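PDB 2GNO: DNA polymerase III, gamma subunit-related protein from Thermotoga maritima, which probably binds DNA and resembles the AAA+ subunits of bacterial DNA polymerase III clamp loaders, although its precise role is not established. Local coordinates for residues E40-F45 with R83-V88; D72-S77 with A113-N118; E7-I12 with I19-N24; P31-L36 with R164-A169; D65-I70 with A99-K104. All coordinates share one frame; numbering follows the deposited sequence. Where two conformers were deposited one is given.

Contacts 1, 2, 3 and 5 belong to one alpha/beta domain, a parallel sheet of strand order 2-3-4-1-5 with helices on both faces. Contacts 1 and 3 lay helices 30-43 and 5-14 on one face; contacts 2 and 5 use helix 64-74 on the other. The strands of contacts 1, 2 and 3 are consecutive in the sheet, 113-119 in the middle, and the centres of contacts 1 and 2 are about 10 Å apart. Contact 3 closes first along the chain; contacts 1 and 2 interlock, their segments alternating. Four contacts thus build the alpha/beta domain, whereas contact 4, about 25 Å from contact 5 between centres, bridges it to the lid region and closes a loop holding contacts 1, 2 and 5.

Contact 1: residues E40-F45 with R83-V88; sequences EYVEKF and RKYVIV
Glu43 OE2 is the hub here, taking two hydrogen bonds from the 83-88 segment. The hydroxyl of Tyr85 donates to it over 2.8 Å (OH to OE2), arriving on the anti side of the carboxylate, while the backbone amide of Arg83 comes in on the syn side, N to OE2 3.1 Å, with an N-H...O angle of 159°. The two donors reach the oxygen from opposite faces of the carboxylate plane. That plane stands nearly upright to the phenol ring, 86° away, and OE2 lies at the ring's edge. Val42 fills in beside the phenol: its CG1 comes within 3.3 Å of Tyr85 OH. This ties the last turn of helix 30-43 to the start of strand 84-88. In the alpha/beta fold of this domain, the helix belongs to the beta-alpha-beta crossover that leads from strand 19-24 to the edge strand 52-55, and strand 84-88 lies beside that edge. The Glu43 chain bends about its CB-CG bond (chi2 -74°), which swings the carboxylate from the helix toward the strand. Its other oxygen, OE1, accepts from the backbone N of Thr82, so both oxygens are engaged and rotation of the group is probably restrained. Behind Glu43 the helix ends: Lys44 has positive phi, though its N still bonds to Glu40 O at 2.7 Å. Farther out, Tyr41 OH pairs with Glu7 of helix 5-14.

Contact 2: residues D72-S77 with A113-N118; sequences DFLNYS and AVIVLN
Lys84 NZ is gripped by the carbonyl oxygens of Phe73 and Tyr76, on either side in sequence of the Leu74 that packs on Ala113 and Ile115; this fastens the C-terminal end of helix 64-74 and the loop after it to the neighbouring strand 84-88. Leu74 has a polar anchor of its own, its carbonyl oxygen accepting a hydrogen bond from the hydroxyl of Tyr112, the residue just before strand 113-119. Across the contact itself everything is aliphatic. The two methyls of Leu74 are shared out: CD2 rests 3.7 Å from Ala113 CB, and CD1 meets Ile115 CD1 at 3.9 Å. Chi2 of 174° turns the fork so that CD2 faces Ala113 and CD1 faces Ile115, two positions along the strand. Ile115 brings only its terminal CD1 forward, and its side chain crosses that of Leu74 at about a right angle. The small side chain of Ala113 is consistent with the close approach, 6.9 Å between the CA atoms of Leu74 and Ala113. All three residues are buried. Leu74 also packs on Val86, spanning two adjacent strands as a helix does when it lies over a parallel sheet; helix 64-74 is the crossover of a beta-alpha-beta unit joining strands 52-55 and 84-88.

Contact 3: residues E7-I12 with I19-N24; sequences ETLKRI and ISILIN
No ring, amide or carboxylate takes part where Leu9 and Ile12 meet Ile19, Ile21 and Ile23, and there are no flat faces or edges to match; branched aliphatic chains do all the touching. Leu9 is the centre of it and uses both branches. Its CD2 lies 4.0 Å from Ile21 CD1 and 4.1 Å from Ile21 CG2, so this one methyl rests against both arms of the isoleucine, the two side chains crossing at a slant. The other branch reaches Ile23, two residues on, whose tip bends toward the helix, at a looser 4.3 Å between Leu9 CD1 and Ile23 CD1. Helix 5-14 thus covers one face of the parallel sheet typical of the AAA+ alpha/beta domain, over strand 19-24, the one after which a P-loop sits in ATP-binding relatives. The helix and strand run nearly antiparallel, 160° between their directions, with the short axes 11.3 Å apart. One helical turn along from Leu9, Ile12 CG2 meets Ile19 CD1 at 3.8 Å, the two side chains standing at about a right angle. Ile19 holds its CG1 opposite the backbone N (chi1 -168°) and is straight to the tip, which projects CD1 toward the helix. Leu9 and Ile21 both touch Val136 of the edge strand 134-137, and Ile12 touches Phe134 there. On the other flank, Leu38 of helix 30-43 packs on Leu9.

Contact 4: residues P31-L36 with R164-A169; sequences PREVSL and RDFKTA
Glu33 lies between Phe166 and Lys167, its stem on the ring and its carboxylate on the lysine. CG sits beside the backbone N (chi1 -65°) and the chain then bends at chi2 (-61°). CB and CG both end up 4.0 Å from Phe166 CD2, while OE2 swings to Lys167. That lysine is extended throughout and crosses the glutamate at about a right angle, its CD 3.4 Å from Glu33 OE2. The charges stop short of a salt bridge, with OE2 4.1 Å from Lys167 NZ; a water closes the gap, giving its hydrogen to OE2 at 2.8 Å and accepting from NZ at 2.6 Å. With an alanine here the water and the lysine ammonium would probably be left without their acidic partner, and the ring without the CG that lies against it. With Asp165 as N-cap, helix 166-189 begins against helix 30-43, a surface junction between the alpha/beta domain and the AAA+ lid region.

Contact 5: residues D65-I70 with A99-K104; sequences DDIRTI and ANAFLK
Phe102 lies against Ile67 and Ile70, and its side chain can be followed outward atom by atom. CB starts 3.7 Å from Ile67 CG2. Phe102 CG has both Ile67 CG2 and Ile67 CD1 beside it, and the ring atoms then divide: Phe102 CD1 stays beside Ile67 CG2 (3.7 Å), whereas Phe102 CD2 lies under Ile67 CD1 at 4.1 Å. The Ile67 CD1 methyl sits 4.0 Å above one face of the ring, displaced toward its rim. It gets there because Ile67 bends at chi2, -53°, folding its longer arm over the aromatic. Farther along, Phe102 CE1 meets Ile70 CG2 at 3.7 Å and Phe102 CZ has Ile70 CG2 and Ile70 CD1 near it. The far end of the ring reaches the sheet, touching Ile115 and Leu117 of strand 113-119. Nearer the backbone, Ala101 CB lies 4.1 Å from Ile67 CG2. Putting a serine in place of Phe102 would probably open a gap beneath Ile67 and Ile70 and leave a hydroxyl among aliphatic groups. Helix 64-74 and the segment linking helices 96-101 and 103-107 thus share a buried hydrophobic layer, the one between helices and sheet on one side of a three-layer alpha/beta/alpha fold of the P-loop NTPase type.

Contact 1: residues E40-F45 with R83-V88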
# COMPACT_ATOMS: atom_id res chain seq x y z
N GLU A 40 -10.65 13.51 11.46
CA GLU A 40 -10.18 14.07 12.72
C GLU A 40 -9.58 15.45 12.52
O GLU A 40 -9.73 16.31 13.37
CB GLU A 40 -9.22 13.15 13.43
CG GLU A 40 -8.64 13.76 14.69
CD GLU A 40 -7.96 12.76 15.58
OE1 GLU A 40 -7.99 11.55 15.34
OE2 GLU A 40 -7.39 13.23 16.55
N TYR A 41 -8.90 15.67 11.40
CA TYR A 41 -8.34 16.98 11.12
C TYR A 41 -9.45 18.03 10.95
O TYR A 41 -9.32 19.14 11.43
CB TYR A 41 -7.44 16.97 9.90
CG TYR A 41 -6.71 18.28 9.75
CD1 TYR A 41 -5.52 18.49 10.42
CD2 TYR A 41 -7.24 19.32 9.00
CE1 TYR A 41 -4.86 19.73 10.33
CE2 TYR A 41 -6.59 20.53 8.89
CZ TYR A 41 -5.40 20.73 9.56
OH TYR A 41 -4.75 21.95 9.46
N VAL A 42 -10.55 17.67 10.29
CA VAL A 42 -11.66 18.61 10.12
C VAL A 42 -12.44 18.82 11.42
O VAL A 42 -12.79 19.94 11.75
CB VAL A 42 -12.66 18.12 9.04
CG1 VAL A 42 -13.93 19.02 8.95
CG2 VAL A 42 -12.00 18.03 7.69
N GLU A 43 -12.71 17.74 12.14
CA GLU A 43 -13.51 17.78 13.33
C GLU A 43 -12.78 18.08 14.63
O GLU A 43 -13.43 18.41 15.61
CB GLU A 43 -14.22 16.43 13.48
CG GLU A 43 -15.10 16.03 12.29
CD GLU A 43 -16.41 16.80 12.18
OE1 GLU A 43 -16.83 17.44 13.15
OE2 GLU A 43 -17.05 16.70 11.12
N LYS A 44 -11.45 17.97 14.63
CA LYS A 44 -10.62 18.20 15.81
C LYS A 44 -11.09 17.32 16.95
O LYS A 44 -11.20 17.77 18.09
CB LYS A 44 -10.62 19.68 16.23
CG LYS A 44 -10.29 20.66 15.12
CD LYS A 44 -8.96 20.36 14.48
CE LYS A 44 -8.64 21.36 13.43
NZ LYS A 44 -7.43 20.97 12.67
N PHE A 45 -11.41 16.08 16.61
CA PHE A 45 -11.88 15.12 17.58
C PHE A 45 -11.67 13.76 16.92
O PHE A 45 -11.83 13.65 15.71
CB PHE A 45 -13.36 15.36 17.89
CG PHE A 45 -13.82 14.76 19.19
CD1 PHE A 45 -13.65 15.46 20.37
CD2 PHE A 45 -14.44 13.52 19.23
CE1 PHE A 45 -14.05 14.94 21.58
CE2 PHE A 45 -14.85 12.99 20.44
CZ PHE A 45 -14.66 13.69 21.61
N ARG A 83 -20.13 16.29 10.65
CA ARG A 83 -20.30 15.51 9.44
C ARG A 83 -19.97 14.02 9.60
O ARG A 83 -19.24 13.61 10.50
CB ARG A 83 -19.43 16.10 8.32
CG ARG A 83 -19.89 17.49 7.90
CD ARG A 83 -19.02 18.14 6.84
NE ARG A 83 -19.61 19.41 6.40
CZ ARG A 83 -19.52 20.58 7.04
NH1 ARG A 83 -18.84 20.72 8.18
NH2 ARG A 83 -20.14 21.64 6.52
N LYS A 84 -20.56 13.20 8.73
CA LYS A 84 -20.33 11.75 8.67
C LYS A 84 -19.37 11.54 7.48
O LYS A 84 -19.52 12.17 6.44
CB LYS A 84 -21.65 11.02 8.48
CG LYS A 84 -21.50 9.58 8.17
CD LYS A 84 -22.80 8.80 8.30
CE LYS A 84 -23.14 8.50 9.73
NZ LYS A 84 -24.24 7.51 9.83
N TYR A 85 -18.41 10.63 7.64
CA TYR A 85 -17.39 10.40 6.63
C TYR A 85 -17.33 8.96 6.14
O TYR A 85 -17.49 8.06 6.91
CB TYR A 85 -16.01 10.73 7.21
CG TYR A 85 -15.87 12.17 7.64
CD1 TYR A 85 -16.40 12.62 8.85
CD2 TYR A 85 -15.16 13.08 6.86
CE1 TYR A 85 -16.30 13.93 9.23
CE2 TYR A 85 -15.06 14.42 7.24
CZ TYR A 85 -15.64 14.83 8.43
OH TYR A 85 -15.54 16.11 8.89
N VAL A 86 -17.13 8.78 4.83
CA VAL A 86 -16.96 7.45 4.26
C VAL A 86 -15.63 7.47 3.52
O VAL A 86 -15.43 8.31 2.67
CB VAL A 86 -18.09 7.06 3.27
CG1 VAL A 86 -17.77 5.73 2.59
CG2 VAL A 86 -19.41 6.98 3.97
N ILE A 87 -14.74 6.52 3.84
CA ILE A 87 -13.45 6.41 3.20
C ILE A 87 -13.44 5.15 2.32
O ILE A 87 -13.73 4.07 2.81
CB ILE A 87 -12.33 6.36 4.23
CG1 ILE A 87 -12.37 7.64 5.09
CG2 ILE A 87 -10.99 6.23 3.54
CD1 ILE A 87 -11.67 7.50 6.38
N VAL A 88 -13.15 5.32 1.03
CA VAL A 88 -13.11 4.17 0.10
C VAL A 88 -11.69 4.16 -0.44
O VAL A 88 -11.33 5.01 -1.24
CB VAL A 88 -14.09 4.31 -1.05
CG1 VAL A 88 -14.06 3.04 -1.94
CG2 VAL A 88 -15.49 4.59 -0.51

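Contact 2: residues D72-S77 with A113-N118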
# COMPACT_ATOMS: atom_id res chain seq x y z
N ASP A 72 -26.45 2.67 3.32
CA ASP A 72 -27.18 2.48 4.59
C ASP A 72 -26.55 3.35 5.68
O ASP A 72 -27.26 4.01 6.43
CB ASP A 72 -27.17 1.02 5.04
CG ASP A 72 -28.14 0.76 6.22
N PHE A 73 -25.21 3.37 5.71
CA PHE A 73 -24.44 4.15 6.67
C PHE A 73 -24.71 5.64 6.50
O PHE A 73 -24.92 6.35 7.49
CB PHE A 73 -22.94 3.82 6.52
CG PHE A 73 -22.02 4.61 7.43
CD1 PHE A 73 -21.82 4.20 8.76
CD2 PHE A 73 -21.32 5.70 6.95
CE1 PHE A 73 -20.96 4.91 9.59
CE2 PHE A 73 -20.47 6.40 7.77
CZ PHE A 73 -20.30 6.01 9.10
N LEU A 74 -24.72 6.13 5.25
CA LEU A 74 -24.99 7.55 4.99
C LEU A 74 -26.43 8.02 5.29
O LEU A 74 -26.65 9.22 5.41
CB LEU A 74 -24.62 7.94 3.56
CG LEU A 74 -23.16 7.94 3.16
CD1 LEU A 74 -23.05 8.21 1.66
CD2 LEU A 74 -22.35 8.94 3.97
N ASN A 75 -27.40 7.11 5.41
CA ASN A 75 -28.79 7.52 5.72
C ASN A 75 -29.08 8.06 7.13
O ASN A 75 -30.17 8.62 7.35
CB ASN A 75 -29.80 6.42 5.34
CG ASN A 75 -29.93 6.23 3.84
OD1 ASN A 75 -29.64 7.14 3.05
ND2 ASN A 75 -30.40 5.06 3.43
N TYR A 76 -28.12 7.90 8.06
CA TYR A 76 -28.22 8.36 9.44
C TYR A 76 -27.24 9.49 9.73
O TYR A 76 -26.20 9.58 9.08
CB TYR A 76 -27.89 7.20 10.39
CG TYR A 76 -28.83 6.01 10.28
CD1 TYR A 76 -28.58 4.98 9.38
CD2 TYR A 76 -29.97 5.93 11.08
CE1 TYR A 76 -29.44 3.89 9.28
CE2 TYR A 76 -30.83 4.85 10.99
CZ TYR A 76 -30.57 3.83 10.09
OH TYR A 76 -31.43 2.76 10.00
N SER A 77 -27.59 10.35 10.69
CA SER A 77 -26.72 11.45 11.09
C SER A 77 -25.54 11.00 11.95
O SER A 77 -25.57 9.92 12.55
CB SER A 77 -27.52 12.46 11.92
OG SER A 77 -28.57 13.02 11.17
N ALA A 113 -22.82 14.66 4.87
CA ALA A 113 -21.85 13.66 4.42
C ALA A 113 -20.60 14.13 3.66
O ALA A 113 -20.63 15.06 2.89
CB ALA A 113 -22.57 12.64 3.56
N VAL A 114 -19.50 13.44 3.90
CA VAL A 114 -18.25 13.69 3.19
C VAL A 114 -17.81 12.32 2.72
O VAL A 114 -17.61 11.44 3.53
CB VAL A 114 -17.18 14.29 4.08
CG1 VAL A 114 -15.88 14.50 3.26
CG2 VAL A 114 -17.67 15.60 4.68
N ILE A 115 -17.71 12.12 1.41
CA ILE A 115 -17.27 10.84 0.87
C ILE A 115 -15.85 11.08 0.41
O ILE A 115 -15.61 12.01 -0.38
CB ILE A 115 -18.15 10.33 -0.28
CG1 ILE A 115 -19.61 10.20 0.19
CG2 ILE A 115 -17.59 9.00 -0.78
CD1 ILE A 115 -20.61 9.79 -0.92
N VAL A 116 -14.91 10.29 0.95
CA VAL A 116 -13.49 10.43 0.64
C VAL A 116 -13.01 9.17 -0.07
O VAL A 116 -12.74 8.16 0.54
CB VAL A 116 -12.65 10.62 1.93
CG1 VAL A 116 -11.20 11.05 1.55
CG2 VAL A 116 -13.29 11.70 2.81
N LEU A 117 -12.92 9.25 -1.39
CA LEU A 117 -12.44 8.17 -2.19
C LEU A 117 -10.95 8.44 -2.38
O LEU A 117 -10.51 9.59 -2.27
CB LEU A 117 -13.10 8.23 -3.57
CG LEU A 117 -14.62 8.23 -3.69
CD1 LEU A 117 -15.03 8.20 -5.16
CD2 LEU A 117 -15.20 7.08 -3.02
N ASN A 118 -10.17 7.40 -2.62
CA ASN A 118 -8.75 7.59 -2.92
C ASN A 118 -8.27 6.59 -3.96
O ASN A 118 -8.78 5.46 -4.07
CB ASN A 118 -7.84 7.69 -1.68
CG ASN A 118 -7.79 6.41 -0.87
OD1 ASN A 118 -7.26 5.42 -1.31
ND2 ASN A 118 -8.25 6.48 0.38

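Contact 3: residues E7-I12 with I19-N24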
# COMPACT_ATOMS: atom_id res chain seq x y z
N GLU A 7 -5.53 21.49 5.56
CA GLU A 7 -6.21 22.76 5.85
C GLU A 7 -7.03 23.27 4.67
O GLU A 7 -8.10 23.84 4.88
CB GLU A 7 -5.20 23.83 6.32
CG GLU A 7 -5.84 25.09 6.93
CD GLU A 7 -6.72 24.80 8.16
OE1 GLU A 7 -6.41 23.84 8.92
OE2 GLU A 7 -7.70 25.54 8.39
N THR A 8 -6.53 23.07 3.45
CA THR A 8 -7.23 23.49 2.23
C THR A 8 -8.52 22.68 2.09
O THR A 8 -9.58 23.24 1.81
CB THR A 8 -6.33 23.37 1.00
OG1 THR A 8 -5.15 24.17 1.21
CG2 THR A 8 -7.04 23.86 -0.26
N LEU A 9 -8.41 21.36 2.30
CA LEU A 9 -9.54 20.45 2.28
C LEU A 9 -10.60 20.78 3.32
O LEU A 9 -11.79 20.73 3.03
CB LEU A 9 -9.09 18.99 2.53
CG LEU A 9 -8.54 18.21 1.36
CD1 LEU A 9 -7.93 16.90 1.81
CD2 LEU A 9 -9.64 17.97 0.34
N LYS A 10 -10.14 21.04 4.54
CA LYS A 10 -10.99 21.39 5.67
C LYS A 10 -11.92 22.55 5.34
O LYS A 10 -13.12 22.49 5.64
CB LYS A 10 -10.12 21.72 6.91
CG LYS A 10 -10.90 22.09 8.16
CD LYS A 10 -10.00 22.29 9.34
CE LYS A 10 -10.77 22.73 10.58
NZ LYS A 10 -11.53 23.99 10.40
N ARG A 11 -11.36 23.58 4.71
CA ARG A 11 -12.10 24.77 4.31
C ARG A 11 -13.14 24.49 3.22
O ARG A 11 -14.27 25.00 3.29
CB ARG A 11 -11.12 25.83 3.83
CG ARG A 11 -10.12 26.25 4.91
N ILE A 12 -12.73 23.68 2.24
CA ILE A 12 -13.60 23.26 1.13
C ILE A 12 -14.77 22.47 1.71
O ILE A 12 -15.92 22.68 1.32
CB ILE A 12 -12.81 22.41 0.10
CG1 ILE A 12 -11.81 23.31 -0.65
CG2 ILE A 12 -13.75 21.75 -0.92
CD1 ILE A 12 -10.82 22.58 -1.54
N ILE A 19 -20.27 16.45 0.08
CA ILE A 19 -19.16 16.51 -0.87
C ILE A 19 -18.51 15.16 -1.05
O ILE A 19 -18.36 14.39 -0.10
CB ILE A 19 -18.09 17.56 -0.47
CG1 ILE A 19 -17.11 17.80 -1.64
CG2 ILE A 19 -17.36 17.19 0.85
CD1 ILE A 19 -16.13 18.87 -1.39
N SER A 20 -18.14 14.88 -2.31
CA SER A 20 -17.44 13.69 -2.72
C SER A 20 -16.08 14.19 -3.16
O SER A 20 -15.98 15.08 -4.00
CB SER A 20 -18.19 12.97 -3.83
OG SER A 20 -19.39 12.44 -3.30
N ILE A 21 -15.03 13.65 -2.55
CA ILE A 21 -13.65 14.05 -2.83
C ILE A 21 -12.86 12.82 -3.22
O ILE A 21 -13.13 11.71 -2.74
CB ILE A 21 -12.99 14.69 -1.56
CG1 ILE A 21 -13.79 15.91 -1.09
CG2 ILE A 21 -11.53 15.08 -1.84
CD1 ILE A 21 -13.33 16.49 0.26
N LEU A 22 -11.92 13.01 -4.12
CA LEU A 22 -11.05 11.94 -4.54
C LEU A 22 -9.67 12.44 -4.23
O LEU A 22 -9.25 13.49 -4.76
CB LEU A 22 -11.15 11.63 -6.03
CG LEU A 22 -10.23 10.46 -6.47
CD1 LEU A 22 -10.79 9.12 -6.05
CD2 LEU A 22 -10.09 10.48 -7.90
N ILE A 23 -8.97 11.72 -3.34
CA ILE A 23 -7.60 12.04 -2.97
C ILE A 23 -6.75 11.20 -3.89
O ILE A 23 -6.79 9.96 -3.85
CB ILE A 23 -7.33 11.82 -1.48
CG1 ILE A 23 -8.18 12.83 -0.71
CG2 ILE A 23 -5.84 12.02 -1.18
CD1 ILE A 23 -8.13 12.74 0.74
N ASN A 24 -5.94 11.88 -4.71
CA ASN A 24 -5.11 11.27 -5.73
C ASN A 24 -3.62 11.52 -5.55
O ASN A 24 -3.20 12.66 -5.28
CB ASN A 24 -5.60 11.85 -7.07
CG ASN A 24 -4.97 11.21 -8.31
OD1 ASN A 24 -4.78 11.91 -9.29
ND2 ASN A 24 -4.65 9.91 -8.27

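Contact 4: residues P31-L36 with R164-A169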
# COMPACT_ATOMS: atom_id res chain seq x y z
N PRO A 31 -2.10 8.80 -0.26
CA PRO A 31 -3.54 9.04 -0.49
C PRO A 31 -4.43 8.39 0.58
O PRO A 31 -5.39 9.04 1.02
CB PRO A 31 -3.80 8.46 -1.87
CG PRO A 31 -2.43 8.58 -2.56
CD PRO A 31 -1.43 8.30 -1.48
N ARG A 32 -4.13 7.15 0.94
CA ARG A 32 -4.87 6.41 1.98
C ARG A 32 -4.74 7.04 3.36
O ARG A 32 -5.73 7.14 4.08
CB ARG A 32 -4.38 4.97 2.06
CG ARG A 32 -4.73 4.07 0.88
CD ARG A 32 -3.89 2.80 0.90
NE ARG A 32 -3.96 2.13 2.20
CZ ARG A 32 -4.86 1.22 2.58
NH1 ARG A 32 -5.79 0.77 1.76
NH2 ARG A 32 -4.80 0.72 3.82
N GLU A 33 -3.53 7.45 3.73
CA GLU A 33 -3.26 8.08 5.04
C GLU A 33 -3.82 9.48 5.17
O GLU A 33 -4.25 9.88 6.26
CB GLU A 33 -1.78 8.06 5.36
CG GLU A 33 -1.24 6.65 5.54
CD GLU A 33 -1.90 5.91 6.68
OE1 GLU A 33 -2.07 6.49 7.77
OE2 GLU A 33 -2.24 4.74 6.48
N VAL A 34 -3.79 10.24 4.09
CA VAL A 34 -4.42 11.56 4.09
C VAL A 34 -5.95 11.38 4.32
O VAL A 34 -6.55 12.13 5.12
CB VAL A 34 -4.15 12.32 2.77
CG1 VAL A 34 -5.03 13.58 2.67
CG2 VAL A 34 -2.66 12.69 2.67
N SER A 35 -6.53 10.41 3.63
CA SER A 35 -7.95 10.07 3.74
C SER A 35 -8.35 9.70 5.16
O SER A 35 -9.35 10.19 5.67
CB SER A 35 -8.34 8.92 2.78
OG SER A 35 -8.01 9.23 1.44
N LEU A 36 -7.56 8.82 5.78
CA LEU A 36 -7.78 8.37 7.15
C LEU A 36 -7.66 9.42 8.24
O LEU A 36 -8.38 9.39 9.23
CB LEU A 36 -6.83 7.20 7.48
CG LEU A 36 -7.20 5.89 6.83
CD1 LEU A 36 -6.06 4.90 6.91
CD2 LEU A 36 -8.46 5.31 7.44
N ARG A 164 8.80 5.85 -1.27
CA ARG A 164 7.55 5.67 -2.02
C ARG A 164 6.35 5.10 -1.21
O ARG A 164 5.25 5.04 -1.75
CB ARG A 164 7.83 4.89 -3.32
CG ARG A 164 8.28 3.44 -3.18
CD ARG A 164 8.76 2.89 -4.54
NE ARG A 164 9.08 1.46 -4.51
CZ ARG A 164 8.26 0.44 -4.81
NH1 ARG A 164 6.99 0.64 -5.21
NH2 ARG A 164 8.72 -0.81 -4.73
N ASP A 165 6.55 4.74 0.07
CA ASP A 165 5.52 4.21 0.97
C ASP A 165 5.50 5.08 2.27
O ASP A 165 6.18 4.77 3.25
CB ASP A 165 5.81 2.73 1.27
CG ASP A 165 4.76 2.08 2.15
OD1 ASP A 165 3.74 2.71 2.49
OD2 ASP A 165 4.97 0.90 2.52
N PHE A 166 4.71 6.16 2.26
CA PHE A 166 4.62 7.10 3.41
C PHE A 166 4.42 6.46 4.77
O PHE A 166 5.10 6.81 5.73
CB PHE A 166 3.53 8.15 3.16
CG PHE A 166 3.23 9.02 4.36
CD1 PHE A 166 4.02 10.13 4.64
CD2 PHE A 166 2.17 8.72 5.21
CE1 PHE A 166 3.74 10.93 5.75
CE2 PHE A 166 1.90 9.51 6.32
CZ PHE A 166 2.68 10.61 6.59
N LYS A 167 3.50 5.51 4.86
CA LYS A 167 3.18 4.86 6.13
C LYS A 167 4.34 4.08 6.71
O LYS A 167 4.53 4.07 7.91
CB LYS A 167 1.97 3.92 5.99
CG LYS A 167 1.42 3.46 7.35
CD LYS A 167 0.24 2.53 7.24
CE LYS A 167 -0.29 2.19 8.64
NZ LYS A 167 -1.48 1.31 8.57
N THR A 168 5.06 3.37 5.84
CA THR A 168 6.21 2.57 6.25
C THR A 168 7.33 3.55 6.64
O THR A 168 8.04 3.34 7.63
CB THR A 168 6.60 1.59 5.12
OG1 THR A 168 5.46 0.79 4.82
CG2 THR A 168 7.73 0.69 5.53
N ALA A 169 7.45 4.63 5.88
CA ALA A 169 8.44 5.68 6.21
C ALA A 169 8.10 6.29 7.58
O ALA A 169 8.99 6.61 8.35
CB ALA A 169 8.45 6.75 5.17
O HOH W 1 -3.52 2.90 8.14

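Contact 5: residues D65-I70 with A99-K104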
# COMPACT_ATOMS: atom_id res chain seq x y z
N ASP A 65 -22.38 -4.67 -3.22
CA ASP A 65 -22.72 -4.96 -1.84
C ASP A 65 -22.02 -3.93 -0.94
O ASP A 65 -22.63 -3.46 0.03
CB ASP A 65 -22.30 -6.39 -1.47
CG ASP A 65 -22.97 -6.91 -0.19
OD1 ASP A 65 -23.90 -6.27 0.35
OD2 ASP A 65 -22.58 -8.01 0.25
N ASP A 66 -20.75 -3.61 -1.23
CA ASP A 66 -20.01 -2.59 -0.46
C ASP A 66 -20.70 -1.24 -0.63
O ASP A 66 -20.74 -0.47 0.31
CB ASP A 66 -18.54 -2.46 -0.88
CG ASP A 66 -17.73 -3.71 -0.60
OD1 ASP A 66 -17.84 -4.26 0.51
OD2 ASP A 66 -16.97 -4.12 -1.49
N ILE A 67 -21.25 -0.96 -1.81
CA ILE A 67 -21.95 0.30 -2.04
C ILE A 67 -23.27 0.33 -1.24
O ILE A 67 -23.66 1.38 -0.74
CB ILE A 67 -22.17 0.59 -3.53
CG1 ILE A 67 -20.81 0.59 -4.28
CG2 ILE A 67 -22.89 1.93 -3.75
CD1 ILE A 67 -19.72 1.47 -3.73
N ARG A 68 -23.94 -0.80 -1.11
CA ARG A 68 -25.16 -0.83 -0.31
C ARG A 68 -24.82 -0.49 1.14
O ARG A 68 -25.52 0.28 1.75
CB ARG A 68 -25.89 -2.15 -0.39
CG ARG A 68 -26.49 -2.41 -1.74
CD ARG A 68 -27.36 -3.63 -1.71
NE ARG A 68 -27.77 -4.01 -3.07
CZ ARG A 68 -27.21 -4.95 -3.84
NH1 ARG A 68 -26.19 -5.71 -3.43
NH2 ARG A 68 -27.72 -5.15 -5.06
N THR A 69 -23.71 -1.05 1.64
CA THR A 69 -23.24 -0.79 3.00
C THR A 69 -23.05 0.69 3.23
O THR A 69 -23.53 1.21 4.22
CB THR A 69 -21.93 -1.51 3.33
OG1 THR A 69 -22.12 -2.92 3.11
CG2 THR A 69 -21.55 -1.28 4.81
N ILE A 70 -22.38 1.34 2.29
CA ILE A 70 -22.12 2.76 2.35
C ILE A 70 -23.44 3.56 2.36
O ILE A 70 -23.60 4.48 3.17
CB ILE A 70 -21.29 3.22 1.13
CG1 ILE A 70 -19.86 2.60 1.14
CG2 ILE A 70 -21.17 4.75 1.13
CD1 ILE A 70 -19.08 2.76 -0.17
N ALA A 99 -20.10 1.29 -9.23
CA ALA A 99 -20.02 2.68 -9.70
C ALA A 99 -21.41 3.23 -10.02
O ALA A 99 -21.78 4.29 -9.53
CB ALA A 99 -19.15 2.78 -10.92
N ASN A 100 -22.18 2.47 -10.81
CA ASN A 100 -23.54 2.82 -11.20
C ASN A 100 -24.43 3.07 -9.99
O ASN A 100 -25.14 4.07 -9.93
CB ASN A 100 -24.17 1.68 -12.03
CG ASN A 100 -25.61 1.97 -12.47
OD1 ASN A 100 -26.01 3.12 -12.66
ND2 ASN A 100 -26.38 0.90 -12.67
N ALA A 101 -24.39 2.14 -9.04
CA ALA A 101 -25.19 2.25 -7.82
C ALA A 101 -24.79 3.42 -6.92
O ALA A 101 -25.60 3.88 -6.12
CB ALA A 101 -25.11 0.95 -7.03
N PHE A 102 -23.56 3.93 -7.08
CA PHE A 102 -23.04 5.00 -6.23
C PHE A 102 -23.15 6.42 -6.80
O PHE A 102 -22.79 7.38 -6.14
CB PHE A 102 -21.58 4.61 -5.88
CG PHE A 102 -21.00 5.26 -4.64
CD1 PHE A 102 -21.75 5.43 -3.48
CD2 PHE A 102 -19.65 5.49 -4.56
CE1 PHE A 102 -21.18 5.98 -2.34
CE2 PHE A 102 -19.08 5.98 -3.41
CZ PHE A 102 -19.85 6.24 -2.31
N LEU A 103 -23.75 6.57 -7.98
CA LEU A 103 -23.87 7.89 -8.63
C LEU A 103 -24.76 8.89 -7.88
O LEU A 103 -24.35 10.03 -7.72
CB LEU A 103 -24.32 7.76 -10.08
CG LEU A 103 -23.47 6.85 -10.98
CD1 LEU A 103 -24.04 6.83 -12.40
CD2 LEU A 103 -21.98 7.24 -10.96
N LYS A 104 -25.93 8.46 -7.42
CA LYS A 104 -26.86 9.35 -6.68
C LYS A 104 -26.25 9.87 -5.37
O LYS A 104 -26.28 11.07 -5.10
CB LYS A 104 -28.21 8.66 -6.41